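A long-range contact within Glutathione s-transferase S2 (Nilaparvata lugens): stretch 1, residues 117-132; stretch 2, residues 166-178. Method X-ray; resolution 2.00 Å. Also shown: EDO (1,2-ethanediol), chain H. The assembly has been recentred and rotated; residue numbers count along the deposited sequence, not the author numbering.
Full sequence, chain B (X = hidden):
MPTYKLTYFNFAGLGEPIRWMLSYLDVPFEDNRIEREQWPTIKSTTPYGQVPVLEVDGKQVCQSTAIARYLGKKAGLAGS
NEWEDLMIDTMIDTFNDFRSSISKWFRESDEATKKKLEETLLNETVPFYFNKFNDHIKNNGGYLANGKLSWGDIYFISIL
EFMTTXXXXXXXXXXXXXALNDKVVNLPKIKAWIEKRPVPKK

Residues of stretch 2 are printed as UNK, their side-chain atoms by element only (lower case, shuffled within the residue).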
# COMPACT_ATOMS: atom_id res chain seq x y z
N LEU B 117 8.92 -21.61 -6.08
CA LEU B 117 8.75 -20.19 -5.79
C LEU B 117 10.02 -19.60 -5.21
O LEU B 117 10.48 -18.54 -5.65
CB LEU B 117 7.58 -19.99 -4.83
CG LEU B 117 6.22 -20.36 -5.43
CD1 LEU B 117 5.15 -20.39 -4.34
CD2 LEU B 117 5.84 -19.42 -6.53
N GLU B 118 10.63 -20.29 -4.24
CA GLU B 118 11.85 -19.80 -3.63
C GLU B 118 12.97 -19.62 -4.65
O GLU B 118 13.74 -18.66 -4.57
CB GLU B 118 12.30 -20.74 -2.52
CG GLU B 118 13.61 -20.33 -1.85
CD GLU B 118 14.17 -21.39 -0.93
OE1 GLU B 118 13.95 -22.59 -1.18
OE2 GLU B 118 14.84 -21.01 0.05
N GLU B 119 13.09 -20.55 -5.61
CA GLU B 119 14.10 -20.40 -6.65
C GLU B 119 13.84 -19.15 -7.48
O GLU B 119 14.76 -18.36 -7.75
CB GLU B 119 14.08 -21.63 -7.57
CG GLU B 119 14.85 -21.45 -8.90
CD GLU B 119 13.96 -21.01 -10.09
OE1 GLU B 119 12.77 -21.40 -10.13
OE2 GLU B 119 14.47 -20.30 -10.99
N THR B 120 12.61 -18.98 -7.95
CA THR B 120 12.29 -17.77 -8.70
C THR B 120 12.54 -16.53 -7.85
O THR B 120 13.15 -15.56 -8.30
CB THR B 120 10.84 -17.83 -9.18
OG1 THR B 120 10.67 -18.98 -10.02
CG2 THR B 120 10.44 -16.56 -9.95
N LEU B 121 12.08 -16.58 -6.59
CA LEU B 121 12.29 -15.48 -5.65
C LEU B 121 13.77 -15.15 -5.52
O LEU B 121 14.19 -14.00 -5.69
CB LEU B 121 11.69 -15.88 -4.30
CG LEU B 121 11.88 -14.94 -3.14
CD1 LEU B 121 11.28 -13.53 -3.46
CD2 LEU B 121 11.18 -15.60 -1.95
N LEU B 122 14.60 -16.15 -5.26
CA LEU B 122 16.00 -15.85 -4.99
C LEU B 122 16.77 -15.48 -6.26
O LEU B 122 17.64 -14.61 -6.20
CB LEU B 122 16.65 -17.02 -4.27
CG LEU B 122 16.22 -17.27 -2.85
CD1 LEU B 122 16.76 -18.60 -2.33
CD2 LEU B 122 16.73 -16.11 -2.00
N ASN B 123 16.48 -16.08 -7.40
CA ASN B 123 17.31 -15.82 -8.57
C ASN B 123 16.71 -14.87 -9.61
O ASN B 123 17.44 -14.42 -10.48
CB ASN B 123 17.69 -17.15 -9.24
CG ASN B 123 18.23 -18.19 -8.24
OD1 ASN B 123 18.65 -17.85 -7.13
ND2 ASN B 123 18.26 -19.45 -8.65
N GLU B 124 15.42 -14.53 -9.52
CA GLU B 124 14.86 -13.50 -10.40
C GLU B 124 14.27 -12.32 -9.64
O GLU B 124 14.67 -11.17 -9.89
CB GLU B 124 13.84 -14.16 -11.33
CG GLU B 124 14.53 -14.89 -12.53
CD GLU B 124 14.27 -16.39 -12.58
OE1 GLU B 124 13.14 -16.80 -12.23
OE2 GLU B 124 15.18 -17.15 -12.96
N THR B 125 13.39 -12.56 -8.67
CA THR B 125 12.65 -11.47 -8.05
C THR B 125 13.54 -10.58 -7.19
O THR B 125 13.49 -9.35 -7.30
CB THR B 125 11.51 -12.02 -7.22
OG1 THR B 125 10.74 -12.89 -8.04
CG2 THR B 125 10.61 -10.89 -6.71
N VAL B 126 14.29 -11.17 -6.26
CA VAL B 126 15.20 -10.39 -5.44
C VAL B 126 16.19 -9.58 -6.28
O VAL B 126 16.29 -8.36 -6.08
CB VAL B 126 15.91 -11.30 -4.42
CG1 VAL B 126 17.00 -10.56 -3.71
CG2 VAL B 126 14.90 -11.85 -3.44
N PRO B 127 16.92 -10.17 -7.24
CA PRO B 127 17.79 -9.31 -8.06
C PRO B 127 17.03 -8.19 -8.77
O PRO B 127 17.52 -7.04 -8.85
CB PRO B 127 18.42 -10.29 -9.06
CG PRO B 127 18.32 -11.62 -8.42
CD PRO B 127 17.07 -11.59 -7.59
N PHE B 128 15.86 -8.48 -9.32
CA PHE B 128 15.14 -7.45 -10.06
C PHE B 128 14.88 -6.24 -9.17
O PHE B 128 15.28 -5.11 -9.49
CB PHE B 128 13.82 -8.01 -10.61
CG PHE B 128 12.98 -6.98 -11.31
CD1 PHE B 128 13.16 -6.73 -12.66
CD2 PHE B 128 12.05 -6.22 -10.61
CE1 PHE B 128 12.41 -5.77 -13.30
CE2 PHE B 128 11.30 -5.26 -11.25
CZ PHE B 128 11.48 -5.03 -12.60
N TYR B 129 14.26 -6.47 -8.01
CA TYR B 129 13.94 -5.35 -7.11
C TYR B 129 15.19 -4.83 -6.42
O TYR B 129 15.38 -3.61 -6.33
CB TYR B 129 12.91 -5.77 -6.05
CG TYR B 129 11.52 -5.85 -6.62
CD1 TYR B 129 10.72 -4.72 -6.74
CD2 TYR B 129 11.01 -7.04 -7.06
CE1 TYR B 129 9.44 -4.81 -7.28
CE2 TYR B 129 9.76 -7.14 -7.61
CZ TYR B 129 8.97 -6.03 -7.71
OH TYR B 129 7.73 -6.15 -8.28
N PHE B 130 16.04 -5.71 -5.91
CA PHE B 130 17.11 -5.21 -5.05
C PHE B 130 18.20 -4.48 -5.83
O PHE B 130 18.83 -3.58 -5.27
CB PHE B 130 17.72 -6.32 -4.23
CG PHE B 130 16.87 -6.73 -3.06
CD1 PHE B 130 15.48 -6.60 -3.11
CD2 PHE B 130 17.45 -7.23 -1.93
CE1 PHE B 130 14.70 -6.97 -2.03
CE2 PHE B 130 16.69 -7.63 -0.85
CZ PHE B 130 15.32 -7.49 -0.88
N ASN B 131 18.47 -4.85 -7.09
CA ASN B 131 19.42 -4.05 -7.87
C ASN B 131 18.89 -2.63 -8.05
O ASN B 131 19.63 -1.65 -7.92
CB ASN B 131 19.69 -4.68 -9.24
CG ASN B 131 20.69 -5.84 -9.20
OD1 ASN B 131 21.66 -5.83 -8.46
ND2 ASN B 131 20.45 -6.83 -10.03
N LYS B 132 17.58 -2.49 -8.32
CA LYS B 132 17.01 -1.16 -8.46
C LYS B 132 17.03 -0.40 -7.14
O LYS B 132 17.36 0.80 -7.11
CB LYS B 132 15.60 -1.25 -9.02
CG LYS B 132 15.59 -1.49 -10.54
CD LYS B 132 14.34 -2.26 -10.95
CE LYS B 132 14.29 -2.51 -12.44
NZ LYS B 132 14.10 -1.24 -13.23
N UNK B 166 15.65 -15.77 7.43
CA UNK B 166 15.48 -16.91 6.51
C UNK B 166 16.66 -17.05 5.54
O UNK B 166 17.22 -18.13 5.39
c UNK B 166 12.71 -17.94 7.46
c UNK B 166 14.16 -16.76 5.73
c UNK B 166 12.97 -16.67 6.68
c UNK B 166 14.01 -17.91 4.71
N UNK B 167 17.01 -15.98 4.85
CA UNK B 167 18.10 -15.98 3.89
C UNK B 167 19.15 -15.02 4.44
O UNK B 167 19.09 -13.81 4.24
c UNK B 167 12.94 -14.96 2.17
n UNK B 167 15.29 -18.16 1.15
c UNK B 167 15.05 -16.09 1.97
c UNK B 167 16.53 -17.70 1.49
c UNK B 167 14.32 -14.95 2.34
c UNK B 167 12.97 -17.20 1.26
c UNK B 167 14.36 -17.19 1.44
c UNK B 167 12.28 -16.08 1.63
c UNK B 167 16.45 -16.44 2.01
c UNK B 167 17.59 -15.58 2.49
N UNK B 168 20.12 -15.57 5.18
CA UNK B 168 20.93 -14.76 6.08
C UNK B 168 21.82 -13.78 5.32
O UNK B 168 22.06 -12.66 5.78
c UNK B 168 21.77 -15.67 6.97
o UNK B 168 22.67 -16.43 6.18
N UNK B 169 22.34 -14.19 4.17
CA UNK B 169 23.33 -13.41 3.45
C UNK B 169 22.69 -12.48 2.43
O UNK B 169 23.40 -11.71 1.78
o UNK B 169 22.39 -15.38 1.68
o UNK B 169 24.32 -15.54 0.66
c UNK B 169 24.30 -14.34 2.73
c UNK B 169 23.62 -15.14 1.61
N UNK B 170 21.36 -12.50 2.34
CA UNK B 170 20.66 -12.05 1.15
C UNK B 170 20.97 -10.59 0.82
O UNK B 170 21.20 -10.25 -0.34
c UNK B 170 18.55 -11.34 2.33
c UNK B 170 19.16 -12.32 1.32
c UNK B 170 18.45 -12.25 -0.03
c UNK B 170 17.07 -12.84 0.01
N UNK B 171 21.03 -9.71 1.82
CA UNK B 171 21.25 -8.29 1.50
C UNK B 171 22.73 -7.94 1.38
O UNK B 171 23.06 -6.82 0.96
c UNK B 171 20.60 -7.31 2.50
c UNK B 171 19.09 -7.65 2.70
c UNK B 171 20.87 -6.05 4.71
c UNK B 171 21.29 -7.29 3.86
N UNK B 172 23.64 -8.86 1.72
CA UNK B 172 25.06 -8.54 1.82
C UNK B 172 25.62 -8.00 0.51
O UNK B 172 26.38 -7.03 0.51
c UNK B 172 25.86 -9.76 2.25
c UNK B 172 25.81 -10.00 3.75
o UNK B 172 25.60 -9.03 4.50
o UNK B 172 25.98 -11.16 4.16
N UNK B 173 25.30 -8.63 -0.62
CA UNK B 173 25.95 -8.22 -1.86
C UNK B 173 25.43 -6.88 -2.36
O UNK B 173 26.06 -6.28 -3.24
c UNK B 173 24.67 -12.00 -3.73
c UNK B 173 25.76 -9.30 -2.93
c UNK B 173 24.32 -9.57 -3.27
n UNK B 173 24.33 -13.11 -4.63
c UNK B 173 24.17 -10.70 -4.29
N UNK B 174 24.33 -6.37 -1.80
CA UNK B 174 23.79 -5.08 -2.20
C UNK B 174 24.36 -4.04 -1.25
O UNK B 174 23.79 -3.76 -0.19
c UNK B 174 21.32 -7.41 -2.59
c UNK B 174 20.84 -8.40 -3.42
c UNK B 174 21.73 -6.20 -3.11
c UNK B 174 20.80 -8.19 -4.78
o UNK B 174 20.33 -9.20 -5.58
c UNK B 174 21.23 -6.98 -5.32
c UNK B 174 22.26 -5.12 -2.20
c UNK B 174 21.70 -6.02 -4.49
N UNK B 175 25.49 -3.46 -1.66
CA UNK B 175 26.30 -2.58 -0.83
C UNK B 175 25.47 -1.43 -0.25
O UNK B 175 25.64 -1.07 0.91
o UNK B 175 29.69 -1.05 -3.03
c UNK B 175 27.46 -2.03 -1.66
c UNK B 175 29.39 -0.37 -2.02
o UNK B 175 29.94 0.72 -1.75
c UNK B 175 28.29 -0.90 -1.06
N UNK B 176 24.61 -0.82 -1.06
CA UNK B 176 23.91 0.36 -0.56
C UNK B 176 22.71 0.00 0.31
O UNK B 176 22.41 0.75 1.25
c UNK B 176 23.57 1.23 -1.75
n UNK B 176 25.17 1.05 -3.70
c UNK B 176 25.75 2.54 -2.22
c UNK B 176 24.78 1.65 -2.52
n UNK B 176 26.68 2.49 -3.22
c UNK B 176 26.31 1.58 -4.11
N UNK B 177 22.05 -1.13 0.05
CA UNK B 177 21.04 -1.63 0.99
C UNK B 177 21.68 -1.94 2.33
O UNK B 177 21.19 -1.53 3.38
c UNK B 177 19.58 -2.46 -0.87
c UNK B 177 20.31 -2.85 0.40
c UNK B 177 18.89 -3.70 -1.56
c UNK B 177 19.35 -3.43 1.41
N UNK B 178 22.79 -2.68 2.32
CA UNK B 178 23.43 -3.07 3.57
C UNK B 178 23.94 -1.86 4.36
O UNK B 178 23.89 -1.85 5.59
c UNK B 178 24.58 -5.30 5.44
n UNK B 178 24.57 -6.34 7.70
c UNK B 178 25.41 -5.69 6.66
c UNK B 178 25.39 -4.45 4.49
c UNK B 178 24.58 -4.04 3.28
C1 EDO H . 23.29 -8.31 -7.82
O1 EDO H . 22.68 -9.64 -7.83
C2 EDO H . 24.69 -8.25 -7.16
O2 EDO H . 25.25 -6.92 -7.21

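Position 166 carries four carbons, forked at the first, one arm two carbons long, and touches nothing on stretch 1: Ile166. Position 167 has one carbon, then fused five- and six-membered rings holding eight carbons and one nitrogen; the ring nitrogen lies near a Glu118 oxygen, and Leu121 and Leu122 pack on the rings. This can only be Trp167. Its NE1 donates a nearly straight hydrogen bond to Glu118 OE2 at 3.1 Å, in the plane of the ring. Leu122 CD2 lies over one face, 3.9 Å from the centroid of the five-membered ring of Trp167, while Leu121 CD2 meets Trp167 CH2 at 3.8 Å.

Position 168, one carbon and one oxygen, is Ser168; position 169, two carbons with two oxygens on the second, is Asp169. Both stay clear of the helix, inside the type I turn that ends at position 170. There, four carbons fork at the first and the longer arm reaches Leu122 and Val126: this is Ile170, with CD1 3.9 Å from Leu122 CD2 and 4.2 Å from Val126 CG2.

Position 171 has the same forked four carbons and approaches the Phe130 ring. It is Ile171, its CG2 4.3 Å from Phe130 CE2, though the end of the side chain leads away. Position 172, two carbons and a pair of oxygens, is Asp172, and position 173, four carbons in a row ending in nitrogen, is Lys173; neither touches stretch 1.

Position 174 shows one carbon, then a six-carbon ring bearing one oxygen; the ring lies against Phe130 and Asn131, and its oxygen lies near Val126 and Pro127. This is Tyr174. Phe130 CB sits over its face, 3.6 Å from Tyr174 CZ, and the edge of the Phe130 ring turns toward the same ring, with planes at 73°. Tyr174 OH comes within 3.6 Å of Pro127 CA and accepts a hydrogen bond from the ethanediol O1 at 3.3 Å.

Position 175, three carbons with two oxygens on the third, is Glu175, and position 176, one carbon, then a five-membered ring of three carbons and two nitrogens, is His176; both are out of reach. Position 177 has four carbons forked at the first, the longer arm against Phe130: Ile177, whose CD1 is 3.8 Å from Phe130 CD2. Position 178, four carbons ending in nitrogen, is Lys178, out of reach.

The rule is aromatic anchors with aliphatic filling. Trp167 and Tyr174 each begin or end a turn and point their CA-to-CB bonds toward the helix, while Ile170 packs between them along it. The acidic and basic side chains of stretch 2 stay out of the contact, and the one hydrogen bond across the stretches, Trp167 NE1 to Glu118 OE2, sits in a mainly apolar contact.

Stretch 2 166-178: IWSDIIDKYEHIK
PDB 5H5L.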